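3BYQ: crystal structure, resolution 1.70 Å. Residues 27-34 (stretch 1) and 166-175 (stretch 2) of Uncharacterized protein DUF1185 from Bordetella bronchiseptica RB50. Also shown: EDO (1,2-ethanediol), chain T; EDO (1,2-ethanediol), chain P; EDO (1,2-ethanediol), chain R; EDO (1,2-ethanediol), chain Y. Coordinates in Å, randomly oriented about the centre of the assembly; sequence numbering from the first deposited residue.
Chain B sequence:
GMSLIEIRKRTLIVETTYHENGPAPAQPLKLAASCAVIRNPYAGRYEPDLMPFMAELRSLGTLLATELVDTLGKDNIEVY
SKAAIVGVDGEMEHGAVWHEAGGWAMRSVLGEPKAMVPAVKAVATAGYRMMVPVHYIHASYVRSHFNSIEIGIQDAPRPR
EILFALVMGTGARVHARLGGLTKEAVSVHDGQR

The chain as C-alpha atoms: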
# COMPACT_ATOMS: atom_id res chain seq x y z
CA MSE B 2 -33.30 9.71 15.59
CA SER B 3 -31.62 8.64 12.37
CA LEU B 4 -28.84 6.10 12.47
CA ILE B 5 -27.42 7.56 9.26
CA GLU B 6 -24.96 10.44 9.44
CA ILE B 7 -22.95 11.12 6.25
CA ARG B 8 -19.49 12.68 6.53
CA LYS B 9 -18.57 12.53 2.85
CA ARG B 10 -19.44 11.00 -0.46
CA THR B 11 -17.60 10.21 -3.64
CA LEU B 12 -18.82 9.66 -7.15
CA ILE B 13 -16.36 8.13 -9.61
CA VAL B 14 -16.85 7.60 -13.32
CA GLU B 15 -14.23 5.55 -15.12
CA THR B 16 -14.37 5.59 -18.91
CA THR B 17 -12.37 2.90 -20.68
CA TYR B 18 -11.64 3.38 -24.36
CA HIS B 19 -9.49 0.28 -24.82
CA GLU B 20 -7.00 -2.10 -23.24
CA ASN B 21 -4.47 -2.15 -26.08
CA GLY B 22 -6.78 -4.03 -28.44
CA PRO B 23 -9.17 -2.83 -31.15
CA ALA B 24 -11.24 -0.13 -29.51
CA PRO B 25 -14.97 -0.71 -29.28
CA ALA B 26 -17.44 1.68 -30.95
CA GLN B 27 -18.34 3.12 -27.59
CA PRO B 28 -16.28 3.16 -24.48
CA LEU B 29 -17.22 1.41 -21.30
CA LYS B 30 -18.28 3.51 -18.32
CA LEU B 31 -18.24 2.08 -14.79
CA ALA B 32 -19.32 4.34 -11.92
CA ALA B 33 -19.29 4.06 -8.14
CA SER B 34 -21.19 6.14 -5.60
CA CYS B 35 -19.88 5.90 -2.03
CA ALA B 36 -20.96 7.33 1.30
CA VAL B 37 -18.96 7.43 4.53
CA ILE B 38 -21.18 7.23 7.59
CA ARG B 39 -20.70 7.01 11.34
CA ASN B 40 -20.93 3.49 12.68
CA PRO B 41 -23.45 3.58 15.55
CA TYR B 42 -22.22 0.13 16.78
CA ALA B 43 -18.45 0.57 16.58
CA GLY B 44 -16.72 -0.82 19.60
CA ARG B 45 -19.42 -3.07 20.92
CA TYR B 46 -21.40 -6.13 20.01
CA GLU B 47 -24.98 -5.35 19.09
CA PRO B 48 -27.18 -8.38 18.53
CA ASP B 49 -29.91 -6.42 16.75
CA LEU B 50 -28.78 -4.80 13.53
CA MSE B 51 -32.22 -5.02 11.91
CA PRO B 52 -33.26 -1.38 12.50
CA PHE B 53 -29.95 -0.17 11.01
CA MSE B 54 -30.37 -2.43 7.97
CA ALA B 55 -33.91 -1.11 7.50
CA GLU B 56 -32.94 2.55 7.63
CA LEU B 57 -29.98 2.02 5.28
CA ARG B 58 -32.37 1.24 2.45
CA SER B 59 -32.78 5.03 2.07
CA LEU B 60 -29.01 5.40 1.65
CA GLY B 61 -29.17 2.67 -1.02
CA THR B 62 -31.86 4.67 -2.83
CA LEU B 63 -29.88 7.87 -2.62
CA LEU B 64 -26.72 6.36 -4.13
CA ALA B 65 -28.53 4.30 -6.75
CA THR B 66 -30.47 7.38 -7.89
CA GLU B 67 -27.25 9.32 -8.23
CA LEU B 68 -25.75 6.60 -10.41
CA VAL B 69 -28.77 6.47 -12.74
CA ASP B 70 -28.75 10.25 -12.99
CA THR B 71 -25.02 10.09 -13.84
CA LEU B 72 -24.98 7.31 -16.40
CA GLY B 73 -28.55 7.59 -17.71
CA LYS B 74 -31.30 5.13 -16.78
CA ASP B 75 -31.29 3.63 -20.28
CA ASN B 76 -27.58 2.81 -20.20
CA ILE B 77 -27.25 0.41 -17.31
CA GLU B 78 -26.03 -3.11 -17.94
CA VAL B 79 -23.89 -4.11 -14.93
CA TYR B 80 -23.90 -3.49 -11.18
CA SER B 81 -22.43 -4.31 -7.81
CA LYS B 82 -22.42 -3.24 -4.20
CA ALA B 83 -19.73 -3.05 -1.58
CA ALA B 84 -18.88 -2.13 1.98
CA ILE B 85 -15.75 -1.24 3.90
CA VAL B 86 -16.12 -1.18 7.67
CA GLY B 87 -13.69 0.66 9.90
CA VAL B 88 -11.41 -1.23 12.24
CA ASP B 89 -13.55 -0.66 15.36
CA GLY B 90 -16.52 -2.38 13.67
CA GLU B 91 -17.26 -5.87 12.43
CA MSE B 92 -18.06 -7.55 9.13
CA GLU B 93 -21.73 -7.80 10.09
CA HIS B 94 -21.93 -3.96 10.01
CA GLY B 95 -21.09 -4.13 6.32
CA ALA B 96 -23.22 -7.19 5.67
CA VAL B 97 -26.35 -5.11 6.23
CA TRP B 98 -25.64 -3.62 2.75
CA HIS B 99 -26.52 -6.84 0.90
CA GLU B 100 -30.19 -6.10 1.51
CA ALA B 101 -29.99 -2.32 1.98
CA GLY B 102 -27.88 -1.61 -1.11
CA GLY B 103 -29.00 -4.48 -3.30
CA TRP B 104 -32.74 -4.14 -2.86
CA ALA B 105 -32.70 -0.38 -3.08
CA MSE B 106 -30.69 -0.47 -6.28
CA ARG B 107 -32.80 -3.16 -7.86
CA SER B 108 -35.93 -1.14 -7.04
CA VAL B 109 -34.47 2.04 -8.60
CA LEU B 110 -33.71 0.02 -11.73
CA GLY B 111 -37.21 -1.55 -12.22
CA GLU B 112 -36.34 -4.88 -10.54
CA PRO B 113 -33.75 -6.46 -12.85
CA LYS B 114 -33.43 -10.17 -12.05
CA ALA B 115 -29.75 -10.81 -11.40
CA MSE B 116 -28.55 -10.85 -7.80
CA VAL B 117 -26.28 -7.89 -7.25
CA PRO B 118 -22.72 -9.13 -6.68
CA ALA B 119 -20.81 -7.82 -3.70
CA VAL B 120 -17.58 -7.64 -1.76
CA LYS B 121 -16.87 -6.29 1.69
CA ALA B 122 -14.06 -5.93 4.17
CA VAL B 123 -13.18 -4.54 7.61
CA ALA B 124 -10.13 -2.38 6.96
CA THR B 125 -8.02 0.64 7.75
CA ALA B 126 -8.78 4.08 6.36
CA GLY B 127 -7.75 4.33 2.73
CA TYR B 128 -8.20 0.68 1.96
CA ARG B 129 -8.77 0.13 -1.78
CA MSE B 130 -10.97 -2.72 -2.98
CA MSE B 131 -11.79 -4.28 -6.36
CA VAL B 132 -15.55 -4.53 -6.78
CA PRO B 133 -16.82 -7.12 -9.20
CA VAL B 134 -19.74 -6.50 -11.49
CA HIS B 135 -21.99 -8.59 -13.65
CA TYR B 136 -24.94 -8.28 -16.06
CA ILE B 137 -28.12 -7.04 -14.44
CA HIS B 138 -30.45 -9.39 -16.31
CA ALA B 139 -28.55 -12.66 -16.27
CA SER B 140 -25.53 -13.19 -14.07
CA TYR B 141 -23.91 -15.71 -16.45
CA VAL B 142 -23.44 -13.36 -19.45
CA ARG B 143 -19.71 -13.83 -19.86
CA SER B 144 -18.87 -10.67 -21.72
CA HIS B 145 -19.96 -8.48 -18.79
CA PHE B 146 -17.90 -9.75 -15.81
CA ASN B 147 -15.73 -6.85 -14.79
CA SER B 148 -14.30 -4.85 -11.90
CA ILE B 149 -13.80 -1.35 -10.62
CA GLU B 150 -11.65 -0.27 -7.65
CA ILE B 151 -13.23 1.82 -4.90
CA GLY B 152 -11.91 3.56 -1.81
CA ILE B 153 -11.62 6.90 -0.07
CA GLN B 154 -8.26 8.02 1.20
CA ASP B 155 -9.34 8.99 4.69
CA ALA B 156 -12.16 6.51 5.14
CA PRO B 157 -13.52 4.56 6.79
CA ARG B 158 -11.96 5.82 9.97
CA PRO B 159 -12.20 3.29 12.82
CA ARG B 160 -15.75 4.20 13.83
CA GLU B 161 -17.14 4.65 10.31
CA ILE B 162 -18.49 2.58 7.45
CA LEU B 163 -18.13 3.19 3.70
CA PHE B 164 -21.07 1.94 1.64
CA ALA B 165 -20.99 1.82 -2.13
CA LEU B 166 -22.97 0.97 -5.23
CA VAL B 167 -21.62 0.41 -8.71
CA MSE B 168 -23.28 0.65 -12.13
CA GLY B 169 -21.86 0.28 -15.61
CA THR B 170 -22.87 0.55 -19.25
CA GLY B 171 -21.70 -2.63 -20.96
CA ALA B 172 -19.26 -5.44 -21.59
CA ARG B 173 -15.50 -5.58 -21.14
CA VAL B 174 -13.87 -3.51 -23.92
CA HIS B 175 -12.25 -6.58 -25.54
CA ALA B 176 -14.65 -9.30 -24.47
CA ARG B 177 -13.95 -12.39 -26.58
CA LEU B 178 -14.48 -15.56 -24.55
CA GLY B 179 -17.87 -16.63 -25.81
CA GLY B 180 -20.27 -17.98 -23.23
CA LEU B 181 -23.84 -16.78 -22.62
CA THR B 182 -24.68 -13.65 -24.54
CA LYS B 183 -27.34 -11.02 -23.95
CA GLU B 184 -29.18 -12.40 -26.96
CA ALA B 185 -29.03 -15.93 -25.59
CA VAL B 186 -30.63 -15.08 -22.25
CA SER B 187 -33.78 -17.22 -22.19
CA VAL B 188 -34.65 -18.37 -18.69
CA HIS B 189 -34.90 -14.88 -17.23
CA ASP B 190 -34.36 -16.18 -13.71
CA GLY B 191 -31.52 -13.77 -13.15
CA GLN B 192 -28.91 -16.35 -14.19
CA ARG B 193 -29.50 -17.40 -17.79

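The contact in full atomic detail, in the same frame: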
# COMPACT_ATOMS: atom_id res chain seq x y z
N GLN B 27 -18.11 2.22 -28.71
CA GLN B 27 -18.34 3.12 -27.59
C GLN B 27 -17.58 2.64 -26.39
O GLN B 27 -17.45 1.42 -26.14
CB GLN B 27 -19.80 3.19 -27.25
CG GLN B 27 -20.33 1.81 -27.08
N PRO B 28 -17.04 3.58 -25.64
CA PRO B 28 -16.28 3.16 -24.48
C PRO B 28 -17.15 2.62 -23.37
O PRO B 28 -18.35 2.86 -23.34
CB PRO B 28 -15.63 4.47 -24.01
CG PRO B 28 -16.47 5.52 -24.50
CD PRO B 28 -17.01 5.05 -25.81
N LEU B 29 -16.54 1.86 -22.49
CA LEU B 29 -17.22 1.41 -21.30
C LEU B 29 -17.17 2.46 -20.21
O LEU B 29 -16.13 3.08 -20.00
CB LEU B 29 -16.55 0.13 -20.78
CG LEU B 29 -17.07 -0.43 -19.46
CD1 LEU B 29 -18.55 -0.86 -19.54
CD2 LEU B 29 -16.17 -1.57 -19.10
N LYS B 30 -18.28 2.67 -19.52
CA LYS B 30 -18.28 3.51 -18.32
C LYS B 30 -18.73 2.64 -17.15
O LYS B 30 -19.73 1.90 -17.24
CB LYS B 30 -19.17 4.71 -18.41
CG LYS B 30 -18.78 5.64 -19.50
CD LYS B 30 -19.50 6.99 -19.36
CE LYS B 30 -19.27 7.80 -20.59
NZ LYS B 30 -19.64 9.23 -20.42
N LEU B 31 -17.93 2.71 -16.10
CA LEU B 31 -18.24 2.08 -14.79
C LEU B 31 -18.22 3.21 -13.77
O LEU B 31 -17.29 4.00 -13.75
CB LEU B 31 -17.20 1.02 -14.42
CG LEU B 31 -17.11 -0.22 -15.31
CD1 LEU B 31 -15.96 -1.11 -14.88
CD2 LEU B 31 -18.40 -1.01 -15.36
N ALA B 32 -19.21 3.23 -12.89
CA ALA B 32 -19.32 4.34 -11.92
C ALA B 32 -19.62 3.82 -10.55
O ALA B 32 -20.34 2.82 -10.40
CB ALA B 32 -20.41 5.34 -12.37
N ALA B 33 -19.06 4.49 -9.53
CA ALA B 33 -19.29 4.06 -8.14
C ALA B 33 -19.71 5.29 -7.36
O ALA B 33 -19.17 6.36 -7.57
CB ALA B 33 -18.04 3.45 -7.54
N SER B 34 -20.71 5.10 -6.51
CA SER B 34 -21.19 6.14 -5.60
C SER B 34 -20.99 5.57 -4.21
O SER B 34 -21.54 4.52 -3.89
CB SER B 34 -22.67 6.46 -5.84
OG SER B 34 -23.14 7.54 -5.01
N LEU B 166 -22.27 1.66 -4.14
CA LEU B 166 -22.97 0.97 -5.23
C LEU B 166 -22.18 1.25 -6.49
O LEU B 166 -21.54 2.30 -6.62
CB LEU B 166 -24.39 1.47 -5.40
CG LEU B 166 -25.34 1.19 -4.23
CD1 LEU B 166 -26.71 1.79 -4.49
CD2 LEU B 166 -25.44 -0.29 -3.97
N VAL B 167 -22.26 0.31 -7.41
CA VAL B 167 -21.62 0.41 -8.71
C VAL B 167 -22.62 0.11 -9.82
O VAL B 167 -23.41 -0.80 -9.71
CB VAL B 167 -20.43 -0.57 -8.83
CG1 VAL B 167 -19.79 -0.51 -10.25
CG2 VAL B 167 -19.40 -0.29 -7.75
N MSE B 168 -22.56 0.92 -10.88
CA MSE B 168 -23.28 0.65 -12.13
C MSE B 168 -22.36 0.89 -13.30
O MSE B 168 -21.44 1.71 -13.23
CB MSE B 168 -24.54 1.48 -12.32
CG MSE B 168 -25.63 1.23 -11.27
SE MSE B 168 -27.16 2.31 -11.71
CE MSE B 168 -28.09 2.13 -10.03
N GLY B 169 -22.65 0.19 -14.38
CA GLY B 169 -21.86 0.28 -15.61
C GLY B 169 -22.71 0.06 -16.84
O GLY B 169 -23.82 -0.45 -16.75
N THR B 170 -22.12 0.42 -17.99
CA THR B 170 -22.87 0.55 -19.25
C THR B 170 -22.76 -0.59 -20.26
O THR B 170 -23.52 -0.61 -21.24
CB THR B 170 -22.47 1.84 -19.98
OG1 THR B 170 -21.08 1.75 -20.35
CG2 THR B 170 -22.73 3.02 -19.10
N GLY B 171 -21.86 -1.53 -20.02
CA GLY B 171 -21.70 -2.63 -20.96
C GLY B 171 -20.68 -3.67 -20.60
O GLY B 171 -20.30 -3.80 -19.45
N ALA B 172 -20.22 -4.34 -21.65
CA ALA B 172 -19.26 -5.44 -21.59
C ALA B 172 -17.82 -4.96 -21.46
O ALA B 172 -17.51 -3.78 -21.70
CB ALA B 172 -19.39 -6.31 -22.83
N ARG B 173 -16.94 -5.88 -21.09
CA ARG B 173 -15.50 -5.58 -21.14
C ARG B 173 -15.15 -5.07 -22.55
O ARG B 173 -15.69 -5.56 -23.57
CB ARG B 173 -14.64 -6.79 -20.86
CG ARG B 173 -14.79 -7.39 -19.47
CD ARG B 173 -13.80 -8.54 -19.20
NE ARG B 173 -14.00 -9.66 -20.12
CZ ARG B 173 -14.99 -10.53 -20.01
NH1 ARG B 173 -15.87 -10.43 -19.03
NH2 ARG B 173 -15.09 -11.49 -20.91
N VAL B 174 -14.20 -4.16 -22.62
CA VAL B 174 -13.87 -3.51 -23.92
C VAL B 174 -13.36 -4.44 -25.00
O VAL B 174 -13.56 -4.14 -26.17
CB VAL B 174 -12.91 -2.28 -23.77
CG1 VAL B 174 -13.63 -1.18 -22.97
CG2 VAL B 174 -11.60 -2.75 -23.10
N HIS B 175 -12.75 -5.56 -24.60
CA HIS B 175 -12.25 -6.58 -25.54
C HIS B 175 -12.78 -7.96 -25.23
O HIS B 175 -12.11 -8.95 -25.44
CB HIS B 175 -10.72 -6.62 -25.61
CG HIS B 175 -10.12 -5.29 -25.92
ND1 HIS B 175 -10.60 -4.48 -26.93
CD2 HIS B 175 -9.08 -4.64 -25.36
CE1 HIS B 175 -9.88 -3.36 -26.95
NE2 HIS B 175 -8.95 -3.44 -26.01
C1 EDO T . -20.83 1.05 -23.83
O1 EDO T . -20.61 0.34 -22.62
C2 EDO T . -22.08 0.57 -24.57
O2 EDO T . -22.74 -0.44 -23.83
C1 EDO P . -17.75 -1.61 -24.01
O1 EDO P . -18.78 -1.77 -23.04
C2 EDO P . -17.75 -2.74 -25.00
O2 EDO P . -19.02 -2.80 -25.67
C1 EDO R . -12.95 -7.95 -29.48
O1 EDO R . -14.03 -7.98 -28.52
C2 EDO R . -11.93 -6.84 -29.19
O2 EDO R . -12.48 -5.52 -29.01
C1 EDO Y . -16.43 10.72 -19.75
O1 EDO Y . -16.72 9.64 -20.63
C2 EDO Y . -15.31 11.51 -20.37
O2 EDO Y . -15.84 12.15 -21.53

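The strongest links between the two stretches are backbone hydrogen bonds of an antiparallel sheet. Strand 29-34 and strand 166-169 run with an angle of 164° between their N-to-C directions and their axes approach to 4.7 Å, although touching residues are at least 132 positions apart in sequence. Two residue pairs each close a reciprocal ring. A32 N donates to M168 O at 2.7 Å with an N-H...O angle of 156°, and M168 N returns a bond to A32 O at 3.0 Å and 155°. At S34 and L166 the geometry is straighter: S34 N to L166 O is 2.9 Å at 164°, and L166 N to S34 O is 3.0 Å at 165°.

The ladder changes character at T170, where stretch 2 has left the strand. T170 N still donates to K30 O, at 2.9 Å but a more bent 143°. The return bond, however, is accepted by the side chain of T170 rather than its carbonyl: K30 N donates to T170 OG1 at 3.1 Å and 168°. With chi1 at 64° (p), the threonine hydroxyl takes the place a backbone carbonyl would fill in a regular ladder. The same OG1 is hydrogen-bonded to O1 of a 1,2-ethanediol (chain T) at 2.7 Å, while O2 of that diol donates to T170 O at 2.7 Å, so the small molecule, probably from the crystallisation liquor, bridges the hydroxyl and the carbonyl of T170.

Between the hydrogen-bonded pairs lie the non-hydrogen-bonded ones, and their CA separations confirm the register: 4.1 Å between L31 CA and G169 CA, and 4.4 Å between A33 CA and V167 CA, against 5.4 Å between A32 CA and M168 CA. Here CA-H groups face carbonyls. V167 CA lies 3.2 Å from A32 O, with 142° at the hydrogen, and A33 CA lies 3.2 Å from L166 O, with 141°; such contacts are weaker than the N-H bonds but supplement them.

Side chains alternate across the sheet. A33, V167 and L31 share one face, where A33 CB meets V167 CG2 at 4.0 Å. G169 belongs to this face too, and its lack of a side chain matters: an ideal CB would sit 2.3 Å from L31 CD2, a clash. Instead the leucine methyl covers the glycine backbone, with L31 CD2 3.7 Å from G169 CA. The other face carries A32, S34, L166 and M168, the last a selenomethionine whose end leads away from stretch 1.

At the start of its strand, L29 provides the main apolar anchor, packing against the loop that follows strand 166-169, with 87 Å² covered by stretch 2. Its CA-to-CB bond points sideways, but the end of the side chain comes nearer, placing CD1 3.4 Å from G171 N and CD2 3.7 Å from A172 O. L29 CB also packs against V174 CG1 at 3.9 Å. K30 contributes its near end, CB lying 4.0 Å from T170 CG2, while its extended chain leads away. Altogether the contact buries 538 Å², summed over both sides.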